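Local coordinates for probable intron-encoded endonuclease 1 (Wickerhamomyces canadensis, PDB 6X1J), which cuts DNA at its recognition sequence as a LAGLIDADG homing endonuclease and takes part in the homing of the intron in the mitochondrial 21S rRNA gene, at residues 36-40 / 77-81; 159-163 / 205-211; 175-179 / 198-202. All blocks are in the same frame, centred on the assembly; numbering follows the deposited sequence.

From the N terminus, contact 1 comes first: helix 34-45, which leads into the potassium-binding Gly-46 and Asp-47, is met by the chain leaving helix 68-77, closing a loop that includes strands 49-51 and 60-65. After strands 87-92 and 98-105 and helix 138-148, contact 2 opens at 159-163 and closes at 205-211, tying the entry to strand 163-165 to the start of helix 208-215. Contact 3 falls wholly within that loop and packs helix 172-186 on strand 198-203. Contacts 2 and 3 touch through a probable hydrogen bond, Ser-162 OG to Tyr-202 OH at 3.1 Å; contact 1 lies apart, its centre about 26 Å from that of contact 3.

Contact 1 of 3, residues 36-40 / 77-81; sequences QEETL and VFDEY
Gln-36 reaches from helix 34-45 to the chain leaving helix 68-77, and its amide carries the polar part of the contact. With CG anti to the carbonyl carbon (chi1 -73°) and the chain extended beyond it, NE2 arrives between two acceptors. It donates to Val-77 O at 2.9 Å, in the carbonyl plane, and to Glu-80 OE1 at 2.8 Å, on the syn side but somewhat out of the carboxylate plane. Both bonds are almost straight, at 176° and 174°. Water 1 donates to Gln-36 OE1 at 2.7 Å and to Glu-80 OE1, and accepts from Tyr-81 OH at 2.9 Å.

The apolar part centres on Phe-78, whose ring lies alongside the Gln-36 chain, pointing the other way. Gln-36 CB lies 3.7 Å from Phe-78 CE1, while Gln-36 O sits at the ring edge. Leu-40 CB meets Phe-78 CZ at 3.7 Å, and Thr-39 CG2, on the same turn, approaches Phe-78 CE2; the Thr-39 hydroxyl bonds to Ile-35 O.

Helix 34-45 runs into the potassium-binding Gly-46 and Asp-47, consistent with a LAGLIDADG helix; the contact fixes the end of helix 68-77 against its side. Both amide hydrogens of buried Gln-36 are used, and OE1 also has Ser-33 N, a grip that holds the amide's rotation and would favour a charged Glu-80 carboxylate.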
ATOM      1  N   GLN A  36      -5.627   7.586  -7.586  1.00 22.81           N
ATOM      2  CA  GLN A  36      -5.854   6.181  -7.182  1.00 23.44           C
ATOM      3  C   GLN A  36      -4.679   5.331  -7.642  1.00 27.37           C
ATOM      4  O   GLN A  36      -4.270   4.420  -6.897  1.00 27.45           O
ATOM      5  CB  GLN A  36      -7.158   5.687  -7.785  1.00 28.23           C
ATOM      6  CG  GLN A  36      -8.357   6.301  -7.088  1.00 29.51           C
ATOM      7  CD  GLN A  36      -9.661   6.164  -7.840  1.00 32.87           C
ATOM      8  OE1 GLN A  36      -9.713   6.001  -9.061  1.00 31.71           O
ATOM      9  NE2 GLN A  36     -10.736   6.198  -7.072  1.00 31.22           N
ATOM     10  N   GLU A  37      -4.165   5.623  -8.835  1.00 27.33           N
ATOM     11  CA  GLU A  37      -3.146   4.756  -9.461  1.00 28.52           C
ATOM     12  C   GLU A  37      -1.905   4.877  -8.578  1.00 24.32           C
ATOM     13  O   GLU A  37      -1.364   3.828  -8.226  1.00 24.11           O
ATOM     14  CB  GLU A  37      -2.897   5.156 -10.916  1.00 30.10           C
ATOM     15  CG  GLU A  37      -1.899   4.262 -11.621  1.00 40.02           C
ATOM     16  CD  GLU A  37      -1.291   4.871 -12.880  1.00 46.78           C
ATOM     17  OE1 GLU A  37      -2.050   5.488 -13.649  1.00 46.16           O
ATOM     18  OE2 GLU A  37      -0.053   4.738 -13.089  1.00 49.01           O
ATOM     19  N   GLU A  38      -1.506   6.117  -8.279  1.00 21.18           N
ATOM     20  CA  GLU A  38      -0.247   6.453  -7.549  1.00 24.59           C
ATOM     21  C   GLU A  38      -0.383   5.992  -6.109  1.00 23.85           C
ATOM     22  O   GLU A  38       0.568   5.399  -5.594  1.00 25.49           O
ATOM     23  CB  GLU A  38       0.129   7.936  -7.662  1.00 23.63           C
ATOM     24  CG  GLU A  38       0.434   8.343  -9.097  1.00 25.26           C
ATOM     25  CD  GLU A  38       0.701   9.826  -9.315  1.00 28.31           C
ATOM     26  OE1 GLU A  38       0.988  10.551  -8.334  1.00 29.16           O
ATOM     27  OE2 GLU A  38       0.637  10.253 -10.478  1.00 33.61           O
ATOM     28  N   THR A  39      -1.544   6.194  -5.486  1.00 25.15           N
ATOM     29  CA  THR A  39      -1.813   5.624  -4.146  1.00 25.29           C
ATOM     30  C   THR A  39      -1.565   4.104  -4.206  1.00 26.07           C
ATOM     31  O   THR A  39      -0.880   3.538  -3.333  1.00 26.97           O
ATOM     32  CB  THR A  39      -3.245   5.952  -3.686  1.00 23.58           C
ATOM     33  OG1 THR A  39      -3.411   7.374  -3.601  1.00 21.20           O
ATOM     34  CG2 THR A  39      -3.516   5.311  -2.358  1.00 23.97           C
ATOM     35  N   LEU A  40      -2.151   3.457  -5.196  1.00 24.68           N
ATOM     36  CA  LEU A  40      -2.280   1.985  -5.224  1.00 23.82           C
ATOM     37  C   LEU A  40      -0.885   1.400  -5.498  1.00 24.17           C
ATOM     38  O   LEU A  40      -0.572   0.295  -5.009  1.00 24.47           O
ATOM     39  CB  LEU A  40      -3.270   1.591  -6.325  1.00 25.26           C
ATOM     40  CG  LEU A  40      -3.390   0.085  -6.582  1.00 25.24           C
ATOM     41  CD1 LEU A  40      -3.614  -0.687  -5.297  1.00 28.98           C
ATOM     42  CD2 LEU A  40      -4.505  -0.242  -7.550  1.00 26.89           C
ATOM     43  N   VAL A  77     -10.365   6.767  -0.628  1.00 25.87           N
ATOM     44  CA  VAL A  77      -9.584   6.932  -1.909  1.00 25.57           C
ATOM     45  C   VAL A  77     -10.194   6.057  -3.035  1.00 22.72           C
ATOM     46  O   VAL A  77     -10.332   6.513  -4.168  1.00 21.50           O
ATOM     47  CB  VAL A  77      -8.080   6.617  -1.721  1.00 26.46           C
ATOM     48  CG1 VAL A  77      -7.338   6.669  -3.050  1.00 27.21           C
ATOM     49  CG2 VAL A  77      -7.408   7.527  -0.723  1.00 26.12           C
ATOM     50  N   PHE A  78     -10.518   4.804  -2.757  1.00 22.91           N
ATOM     51  CA  PHE A  78     -11.142   3.856  -3.696  1.00 26.72           C
ATOM     52  C   PHE A  78     -12.663   3.736  -3.444  1.00 29.51           C
ATOM     53  O   PHE A  78     -13.220   2.621  -3.524  1.00 27.34           O
ATOM     54  CB  PHE A  78     -10.395   2.529  -3.543  1.00 31.19           C
ATOM     55  CG  PHE A  78      -8.916   2.654  -3.849  1.00 31.31           C
ATOM     56  CD1 PHE A  78      -8.470   2.717  -5.166  1.00 29.59           C
ATOM     57  CD2 PHE A  78      -7.979   2.747  -2.823  1.00 31.98           C
ATOM     58  CE1 PHE A  78      -7.114   2.830  -5.449  1.00 31.91           C
ATOM     59  CE2 PHE A  78      -6.626   2.859  -3.113  1.00 29.64           C
ATOM     60  CZ  PHE A  78      -6.199   2.914  -4.423  1.00 30.01           C
ATOM     61  N   ASP A  79     -13.325   4.839  -3.100  1.00 34.32           N
ATOM     62  CA  ASP A  79     -14.749   4.838  -2.636  1.00 38.63           C
ATOM     63  C   ASP A  79     -15.672   4.054  -3.606  1.00 38.01           C
ATOM     64  O   ASP A  79     -16.305   3.031  -3.170  1.00 36.19           O
ATOM     65  CB  ASP A  79     -15.224   6.282  -2.438  1.00 39.85           C
ATOM     66  CG  ASP A  79     -16.487   6.313  -1.608  1.00 51.31           C
ATOM     67  OD1 ASP A  79     -16.541   5.546  -0.595  1.00 53.68           O
ATOM     68  OD2 ASP A  79     -17.424   7.035  -2.015  1.00 58.93           O
ATOM     69  N   GLU A  80     -15.687   4.449  -4.885  1.00 34.21           N
ATOM     70  CA  GLU A  80     -16.499   3.818  -5.971  1.00 35.49           C
ATOM     71  C   GLU A  80     -16.470   2.294  -5.890  1.00 32.76           C
ATOM     72  O   GLU A  80     -17.447   1.697  -6.298  1.00 33.37           O
ATOM     73  CB  GLU A  80     -15.894   3.962  -7.371  1.00 37.15           C
ATOM     74  CG  GLU A  80     -15.589   5.364  -7.830  1.00 39.79           C
ATOM     75  CD  GLU A  80     -14.285   5.957  -7.364  1.00 35.85           C
ATOM     76  OE1 GLU A  80     -13.353   6.075  -8.169  1.00 39.86           O
ATOM     77  OE2 GLU A  80     -14.238   6.353  -6.215  1.00 36.60           O
ATOM     78  N   TYR A  81     -15.316   1.698  -5.598  1.00 27.89           N
ATOM     79  CA  TYR A  81     -15.029   0.266  -5.880  1.00 27.40           C
ATOM     80  C   TYR A  81     -15.374  -0.581  -4.662  1.00 26.83           C
ATOM     81  O   TYR A  81     -15.240  -1.829  -4.776  1.00 27.86           O
ATOM     82  CB  TYR A  81     -13.565   0.046  -6.319  1.00 27.70           C
ATOM     83  CG  TYR A  81     -13.186   0.757  -7.597  1.00 29.20           C
ATOM     84  CD1 TYR A  81     -13.451   0.183  -8.830  1.00 31.95           C
ATOM     85  CD2 TYR A  81     -12.581   2.007  -7.583  1.00 28.22           C
ATOM     86  CE1 TYR A  81     -13.123   0.822 -10.015  1.00 30.75           C
ATOM     87  CE2 TYR A  81     -12.279   2.679  -8.753  1.00 30.85           C
ATOM     88  CZ  TYR A  81     -12.555   2.083  -9.977  1.00 33.01           C
ATOM     89  OH  TYR A  81     -12.269   2.716 -11.150  1.00 31.24           O
TER
HETATM   90  O   HOH W   1     -11.951   5.531 -10.423  1.00 31.90           O

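Contact 2 of 3, residues 159-163 / 205-211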
ATOM      1  N   LYS A 159      18.505  11.008  18.330  1.00 35.10           N
ATOM      2  CA  LYS A 159      18.767  12.083  17.343  1.00 37.20           C
ATOM      3  C   LYS A 159      18.929  11.422  15.967  1.00 30.23           C
ATOM      4  O   LYS A 159      19.151  12.144  14.997  1.00 25.56           O
ATOM      5  CB  LYS A 159      19.964  12.898  17.842  1.00 39.03           C
ATOM      6  CG  LYS A 159      19.742  13.572  19.198  1.00 46.87           C
ATOM      7  CD  LYS A 159      19.235  15.003  19.088  1.00 56.84           C
ATOM      8  CE  LYS A 159      18.647  15.558  20.373  1.00 68.06           C
ATOM      9  NZ  LYS A 159      18.492  17.039  20.323  1.00 72.13           N
ATOM     10  N   ASN A 160      18.953  10.095  15.925  1.00 28.26           N
ATOM     11  CA  ASN A 160      19.159   9.332  14.666  1.00 30.73           C
ATOM     12  C   ASN A 160      17.797   9.158  13.994  1.00 29.22           C
ATOM     13  O   ASN A 160      17.043   8.281  14.449  1.00 26.02           O
ATOM     14  CB  ASN A 160      19.752   7.947  14.894  1.00 28.13           C
ATOM     15  CG  ASN A 160      20.125   7.210  13.622  1.00 33.54           C
ATOM     16  OD1 ASN A 160      19.989   7.739  12.494  1.00 31.80           O
ATOM     17  ND2 ASN A 160      20.626   5.989  13.817  1.00 29.40           N
ATOM     18  N   LYS A 161      17.543   9.926  12.935  1.00 32.70           N
ATOM     19  CA  LYS A 161      16.241   9.932  12.190  1.00 32.49           C
ATOM     20  C   LYS A 161      16.310   9.076  10.914  1.00 33.62           C
ATOM     21  O   LYS A 161      15.487   9.320   9.955  1.00 29.96           O
ATOM     22  CB  LYS A 161      15.898  11.375  11.821  1.00 34.20           C
ATOM     23  CG  LYS A 161      15.760  12.305  13.010  1.00 34.86           C
ATOM     24  CD  LYS A 161      15.521  13.751  12.621  1.00 37.60           C
ATOM     25  CE  LYS A 161      15.454  14.652  13.837  1.00 43.57           C
ATOM     26  NZ  LYS A 161      14.505  15.774  13.663  1.00 45.89           N
ATOM     27  N   SER A 162      17.232   8.102  10.872  1.00 30.07           N
ATOM     28  CA  SER A 162      17.238   7.013   9.870  1.00 28.14           C
ATOM     29  C   SER A 162      15.864   6.313   9.863  1.00 27.88           C
ATOM     30  O   SER A 162      15.229   6.146  10.925  1.00 25.93           O
ATOM     31  CB  SER A 162      18.379   6.068  10.123  1.00 29.96           C
ATOM     32  OG  SER A 162      19.620   6.739   9.899  1.00 32.16           O
ATOM     33  N   LEU A 163      15.386   5.981   8.666  1.00 28.32           N
ATOM     34  CA  LEU A 163      14.101   5.289   8.414  1.00 29.58           C
ATOM     35  C   LEU A 163      14.347   4.009   7.616  1.00 30.01           C
ATOM     36  O   LEU A 163      15.433   3.819   7.103  1.00 27.56           O
ATOM     37  CB  LEU A 163      13.191   6.237   7.640  1.00 26.86           C
ATOM     38  CG  LEU A 163      12.875   7.541   8.366  1.00 25.61           C
ATOM     39  CD1 LEU A 163      12.188   8.522   7.419  1.00 26.81           C
ATOM     40  CD2 LEU A 163      12.021   7.259   9.604  1.00 23.88           C
ATOM     41  N   ASN A 205      20.088   9.112   8.140  1.00 26.89           N
ATOM     42  CA  ASN A 205      19.711  10.335   8.871  1.00 28.78           C
ATOM     43  C   ASN A 205      19.856  11.565   7.976  1.00 28.90           C
ATOM     44  O   ASN A 205      19.049  12.507   8.113  1.00 28.69           O
ATOM     45  CB  ASN A 205      20.538  10.522  10.151  1.00 27.66           C
ATOM     46  CG  ASN A 205      20.194  11.822  10.839  1.00 26.67           C
ATOM     47  OD1 ASN A 205      19.136  11.903  11.465  1.00 29.20           O
ATOM     48  ND2 ASN A 205      21.012  12.861  10.650  1.00 23.72           N
ATOM     49  N   LYS A 206      20.877  11.597   7.139  1.00 30.09           N
ATOM     50  CA  LYS A 206      21.154  12.830   6.362  1.00 30.00           C
ATOM     51  C   LYS A 206      20.157  12.925   5.198  1.00 30.51           C
ATOM     52  O   LYS A 206      20.094  14.032   4.612  1.00 26.18           O
ATOM     53  CB  LYS A 206      22.605  12.836   5.887  1.00 33.29           C
ATOM     54  CG  LYS A 206      22.950  11.921   4.725  1.00 38.74           C
ATOM     55  CD  LYS A 206      24.450  11.834   4.527  1.00 42.55           C
ATOM     56  CE  LYS A 206      24.867  11.383   3.151  1.00 45.78           C
ATOM     57  NZ  LYS A 206      24.490   9.974   2.923  1.00 49.56           N
ATOM     58  N   ASP A 207      19.385  11.859   4.898  1.00 26.59           N
ATOM     59  CA  ASP A 207      18.247  11.954   3.929  1.00 28.70           C
ATOM     60  C   ASP A 207      16.947  12.390   4.620  1.00 26.69           C
ATOM     61  O   ASP A 207      15.941  12.620   3.906  1.00 24.05           O
ATOM     62  CB  ASP A 207      17.992  10.638   3.190  1.00 27.86           C
ATOM     63  CG  ASP A 207      18.946  10.419   2.043  1.00 27.64           C
ATOM     64  OD1 ASP A 207      19.591  11.417   1.643  1.00 28.51           O
ATOM     65  OD2 ASP A 207      19.044   9.259   1.578  1.00 25.16           O
ATOM     66  N   TYR A 208      16.932  12.563   5.941  1.00 29.65           N
ATOM     67  CA  TYR A 208      15.646  12.764   6.680  1.00 29.13           C
ATOM     68  C   TYR A 208      14.884  13.998   6.195  1.00 28.64           C
ATOM     69  O   TYR A 208      13.705  13.837   5.935  1.00 30.64           O
ATOM     70  CB  TYR A 208      15.804  12.922   8.193  1.00 28.09           C
ATOM     71  CG  TYR A 208      14.470  13.104   8.871  1.00 25.85           C
ATOM     72  CD1 TYR A 208      13.636  12.022   9.092  1.00 24.60           C
ATOM     73  CD2 TYR A 208      14.015  14.355   9.240  1.00 25.32           C
ATOM     74  CE1 TYR A 208      12.403  12.173   9.704  1.00 25.18           C
ATOM     75  CE2 TYR A 208      12.777  14.526   9.844  1.00 27.61           C
ATOM     76  CZ  TYR A 208      11.968  13.427  10.090  1.00 28.01           C
ATOM     77  OH  TYR A 208      10.734  13.565  10.675  1.00 26.61           O
ATOM     78  N   GLU A 209      15.513  15.180   6.093  1.00 30.61           N
ATOM     79  CA  GLU A 209      14.811  16.434   5.708  1.00 34.72           C
ATOM     80  C   GLU A 209      14.226  16.257   4.298  1.00 31.91           C
ATOM     81  O   GLU A 209      13.047  16.586   4.127  1.00 31.65           O
ATOM     82  CB  GLU A 209      15.693  17.679   5.849  1.00 39.30           C
ATOM     83  CG  GLU A 209      15.770  18.245   7.278  1.00 51.19           C
ATOM     84  CD  GLU A 209      14.470  18.404   8.076  1.00 58.16           C
ATOM     85  OE1 GLU A 209      13.575  19.179   7.651  1.00 66.51           O
ATOM     86  OE2 GLU A 209      14.351  17.757   9.143  1.00 60.41           O
ATOM     87  N   LEU A 210      14.960  15.614   3.387  1.00 29.57           N
ATOM     88  CA  LEU A 210      14.544  15.398   1.978  1.00 31.37           C
ATOM     89  C   LEU A 210      13.309  14.499   1.981  1.00 30.84           C
ATOM     90  O   LEU A 210      12.292  14.900   1.388  1.00 30.15           O
ATOM     91  CB  LEU A 210      15.692  14.767   1.172  1.00 32.77           C
ATOM     92  CG  LEU A 210      15.336  14.255  -0.234  1.00 33.00           C
ATOM     93  CD1 LEU A 210      14.738  15.368  -1.076  1.00 32.50           C
ATOM     94  CD2 LEU A 210      16.562  13.689  -0.934  1.00 32.15           C
ATOM     95  N   PHE A 211      13.400  13.343   2.642  1.00 28.17           N
ATOM     96  CA  PHE A 211      12.339  12.307   2.623  1.00 27.65           C
ATOM     97  C   PHE A 211      11.068  12.915   3.206  1.00 28.35           C
ATOM     98  O   PHE A 211      10.022  12.974   2.548  1.00 24.77           O
ATOM     99  CB  PHE A 211      12.766  11.080   3.403  1.00 27.02           C
ATOM    100  CG  PHE A 211      11.847   9.905   3.230  1.00 29.24           C
ATOM    101  CD1 PHE A 211      11.922   9.111   2.097  1.00 31.59           C
ATOM    102  CD2 PHE A 211      10.913   9.594   4.192  1.00 32.09           C
ATOM    103  CE1 PHE A 211      11.107   7.997   1.950  1.00 34.98           C
ATOM    104  CE2 PHE A 211      10.072   8.498   4.032  1.00 32.66           C
ATOM    105  CZ  PHE A 211      10.192   7.684   2.929  1.00 35.24           C
TER
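Asn-205 and Lys-161 meet through their first torsions: Asn-205 CG stands anti to its own N (chi1 177°), which carries OD1 to the backbone of the facing loop, and Lys-161 CG is anti to the carbonyl carbon (chi1 -60°), laying its chain across Tyr-208. Lys-161 N donates to Asn-205 OD1 at 2.9 Å, tilted from the carbonyl plane. Lys-161 CD rests over one face of the Tyr-208 ring, 3.9 Å from the centroid and 18° off the normal, a CH-pi contact offset toward the rim, and Lys-161 CB touches Tyr-208 CD1 at 3.6 Å. The loop is shaped by an Asx turn: Asn-160 OD1 accepts from Ser-162 N at 3.2 Å, from above the carbonyl plane, and from Ser-162 OG at 2.8 Å, tilted from that plane. Farther along, the Leu-163 CD1 methyl touches two aromatics, 3.6 Å from Phe-211 CD2 and 4.1 Å from Tyr-208 CD1.

The contact joins the loop entering strand 163-165 to the 3-10 turn 205-207 and the first turn of helix 208-215. Tyr-208 OH bonds to Leu-227 O near the C terminus, and Asn-160 packs on a phosphate of the bound DNA. Leu-163 pairs by its backbone with Ile-203 at the end of strand 198-203, while Phe-211 meets Phe-145 of helix 138-148 edge-to-face.

Contact 3 of 3, residues 175-179 / 198-202; sequences VEILI and KPIIY
Ile-179 N donates to Val-175 O at 2.8 Å, the helical turn that places Val-175 and Ile-179 one above the other, facing strand 198-203. No hydrogen bond crosses between the two segments; the contact is made by aliphatic groups.

Val-175 divides its two methyls between two strand residues. With CG1 anti to the backbone N (chi1 -179°), the branches part: CG2 lies against the proline ring, 3.6 Å from Pro-199 CB and nearly as close to its CG, while CG1 meets Ile-201 CG1 at 3.6 Å.

Ile-201 supplies most of the strand's side. Its CG1, anti to the carbonyl carbon (chi1 -56°), bends the end of the chain toward the helix, although its first bond is not aimed there. The tip, Ile-201 CD1, touches Leu-178 CB at 4.1 Å, and Ile-201 CG1 lies 4.1 Å from Ile-179 CG1, the two isoleucine chains side by side and pointing opposite ways. Three helix residues thus close round one strand side chain. Between Pro-199 and Ile-201, Ile-200 points away from the helix, as strand geometry requires. At the strand's start, Lys-198 packs on a phosphate of the bound DNA.

The axes of segments 175-179 and 198-202 approach to 9.1 Å, 10° from parallel, so this turn of helix 172-186 runs along the strand on one face of the four-stranded sheet, a layering in keeping with the LAGLIDADG fold. Strand 198-203 sits between strands 163-165 and 191-195: Ile-201 also packs on Leu-165, Ile-179 and Pro-199 reach Ile-192, and Leu-178 meets Leu-131 and Val-132 of helix 131-134.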
ATOM      1  N   VAL A 175      15.258  -5.494  -4.524  1.00 31.40           N
ATOM      2  CA  VAL A 175      15.521  -4.334  -3.621  1.00 29.55           C
ATOM      3  C   VAL A 175      16.690  -3.515  -4.174  1.00 29.86           C
ATOM      4  O   VAL A 175      16.580  -2.242  -4.183  1.00 26.47           O
ATOM      5  CB  VAL A 175      15.710  -4.772  -2.148  1.00 30.32           C
ATOM      6  CG1 VAL A 175      15.959  -3.596  -1.239  1.00 27.35           C
ATOM      7  CG2 VAL A 175      14.491  -5.539  -1.649  1.00 33.29           C
ATOM      8  N   GLU A 176      17.749  -4.179  -4.689  1.00 33.24           N
ATOM      9  CA  GLU A 176      18.913  -3.444  -5.272  1.00 34.30           C
ATOM     10  C   GLU A 176      18.434  -2.577  -6.441  1.00 28.78           C
ATOM     11  O   GLU A 176      18.895  -1.433  -6.535  1.00 35.20           O
ATOM     12  CB  GLU A 176      20.043  -4.368  -5.743  1.00 37.13           C
ATOM     13  CG  GLU A 176      20.857  -4.991  -4.638  1.00 43.07           C
ATOM     14  CD  GLU A 176      21.545  -6.295  -5.027  1.00 48.38           C
ATOM     15  OE1 GLU A 176      21.454  -6.680  -6.192  1.00 54.75           O
ATOM     16  OE2 GLU A 176      22.166  -6.931  -4.154  1.00 57.42           O
ATOM     17  N   ILE A 177      17.505  -3.057  -7.267  1.00 32.37           N
ATOM     18  CA  ILE A 177      16.885  -2.202  -8.331  1.00 33.98           C
ATOM     19  C   ILE A 177      16.195  -0.988  -7.696  1.00 31.57           C
ATOM     20  O   ILE A 177      16.491   0.171  -8.144  1.00 28.94           O
ATOM     21  CB  ILE A 177      15.941  -2.993  -9.256  1.00 36.83           C
ATOM     22  CG1 ILE A 177      16.731  -3.928 -10.180  1.00 40.75           C
ATOM     23  CG2 ILE A 177      15.092  -2.036 -10.076  1.00 39.66           C
ATOM     24  CD1 ILE A 177      16.013  -5.200 -10.528  1.00 43.68           C
ATOM     25  N   LEU A 178      15.326  -1.212  -6.700  1.00 35.31           N
ATOM     26  CA  LEU A 178      14.552  -0.099  -6.054  1.00 29.91           C
ATOM     27  C   LEU A 178      15.534   0.962  -5.552  1.00 30.54           C
ATOM     28  O   LEU A 178      15.366   2.190  -5.898  1.00 25.51           O
ATOM     29  CB  LEU A 178      13.716  -0.654  -4.896  1.00 33.19           C
ATOM     30  CG  LEU A 178      12.489  -1.470  -5.298  1.00 33.73           C
ATOM     31  CD1 LEU A 178      11.917  -2.246  -4.111  1.00 33.18           C
ATOM     32  CD2 LEU A 178      11.408  -0.574  -5.915  1.00 31.07           C
ATOM     33  N   ILE A 179      16.574   0.500  -4.826  1.00 31.30           N
ATOM     34  CA  ILE A 179      17.543   1.406  -4.155  1.00 29.92           C
ATOM     35  C   ILE A 179      18.232   2.224  -5.243  1.00 30.12           C
ATOM     36  O   ILE A 179      18.278   3.455  -5.104  1.00 32.71           O
ATOM     37  CB  ILE A 179      18.561   0.635  -3.298  1.00 30.47           C
ATOM     38  CG1 ILE A 179      17.928   0.039  -2.036  1.00 33.00           C
ATOM     39  CG2 ILE A 179      19.717   1.555  -2.977  1.00 30.14           C
ATOM     40  CD1 ILE A 179      18.730  -1.080  -1.459  1.00 34.50           C
ATOM     41  N   LYS A 198      16.590 -11.248   5.175  1.00 35.46           N
ATOM     42  CA  LYS A 198      15.809 -10.713   4.027  1.00 33.64           C
ATOM     43  C   LYS A 198      16.094  -9.223   3.853  1.00 30.50           C
ATOM     44  O   LYS A 198      16.468  -8.511   4.779  1.00 32.51           O
ATOM     45  CB  LYS A 198      14.339 -11.058   4.207  1.00 37.21           C
ATOM     46  CG  LYS A 198      14.069 -12.553   4.302  1.00 41.82           C
ATOM     47  CD  LYS A 198      12.591 -12.888   4.414  1.00 48.11           C
ATOM     48  CE  LYS A 198      12.236 -14.256   3.869  1.00 51.58           C
ATOM     49  NZ  LYS A 198      12.586 -15.313   4.847  1.00 55.36           N
ATOM     50  N   PRO A 199      16.016  -8.712   2.614  1.00 28.68           N
ATOM     51  CA  PRO A 199      16.450  -7.347   2.334  1.00 30.94           C
ATOM     52  C   PRO A 199      15.503  -6.233   2.804  1.00 28.17           C
ATOM     53  O   PRO A 199      14.315  -6.404   2.604  1.00 28.64           O
ATOM     54  CB  PRO A 199      16.545  -7.302   0.798  1.00 29.07           C
ATOM     55  CG  PRO A 199      15.647  -8.420   0.319  1.00 29.91           C
ATOM     56  CD  PRO A 199      15.654  -9.467   1.412  1.00 29.24           C
ATOM     57  N   ILE A 200      16.064  -5.100   3.269  1.00 26.94           N
ATOM     58  CA  ILE A 200      15.296  -3.867   3.629  1.00 27.23           C
ATOM     59  C   ILE A 200      16.036  -2.653   3.089  1.00 26.53           C
ATOM     60  O   ILE A 200      17.218  -2.788   2.725  1.00 29.26           O
ATOM     61  CB  ILE A 200      15.109  -3.742   5.147  1.00 29.27           C
ATOM     62  CG1 ILE A 200      16.441  -3.602   5.889  1.00 31.92           C
ATOM     63  CG2 ILE A 200      14.301  -4.913   5.670  1.00 31.55           C
ATOM     64  CD1 ILE A 200      16.288  -3.395   7.377  1.00 31.40           C
ATOM     65  N   ILE A 201      15.369  -1.516   3.051  1.00 24.72           N
ATOM     66  CA  ILE A 201      15.907  -0.232   2.530  1.00 24.53           C
ATOM     67  C   ILE A 201      16.110   0.684   3.720  1.00 26.18           C
ATOM     68  O   ILE A 201      15.102   1.019   4.358  1.00 27.79           O
ATOM     69  CB  ILE A 201      14.954   0.373   1.485  1.00 25.29           C
ATOM     70  CG1 ILE A 201      14.679  -0.622   0.352  1.00 27.44           C
ATOM     71  CG2 ILE A 201      15.487   1.700   0.951  1.00 25.78           C
ATOM     72  CD1 ILE A 201      13.840  -0.059  -0.799  1.00 27.83           C
ATOM     73  N   TYR A 202      17.364   1.025   4.026  1.00 28.39           N
ATOM     74  CA  TYR A 202      17.773   1.952   5.106  1.00 27.47           C
ATOM     75  C   TYR A 202      17.839   3.329   4.457  1.00 27.46           C
ATOM     76  O   TYR A 202      18.514   3.469   3.393  1.00 30.49           O
ATOM     77  CB  TYR A 202      19.110   1.469   5.694  1.00 29.67           C
ATOM     78  CG  TYR A 202      19.885   2.446   6.546  1.00 32.15           C
ATOM     79  CD1 TYR A 202      19.672   2.536   7.916  1.00 33.28           C
ATOM     80  CD2 TYR A 202      20.874   3.251   5.997  1.00 33.31           C
ATOM     81  CE1 TYR A 202      20.396   3.420   8.707  1.00 36.20           C
ATOM     82  CE2 TYR A 202      21.599   4.153   6.770  1.00 31.26           C
ATOM     83  CZ  TYR A 202      21.368   4.230   8.135  1.00 34.24           C
ATOM     84  OH  TYR A 202      22.061   5.118   8.908  1.00 27.54           O
TER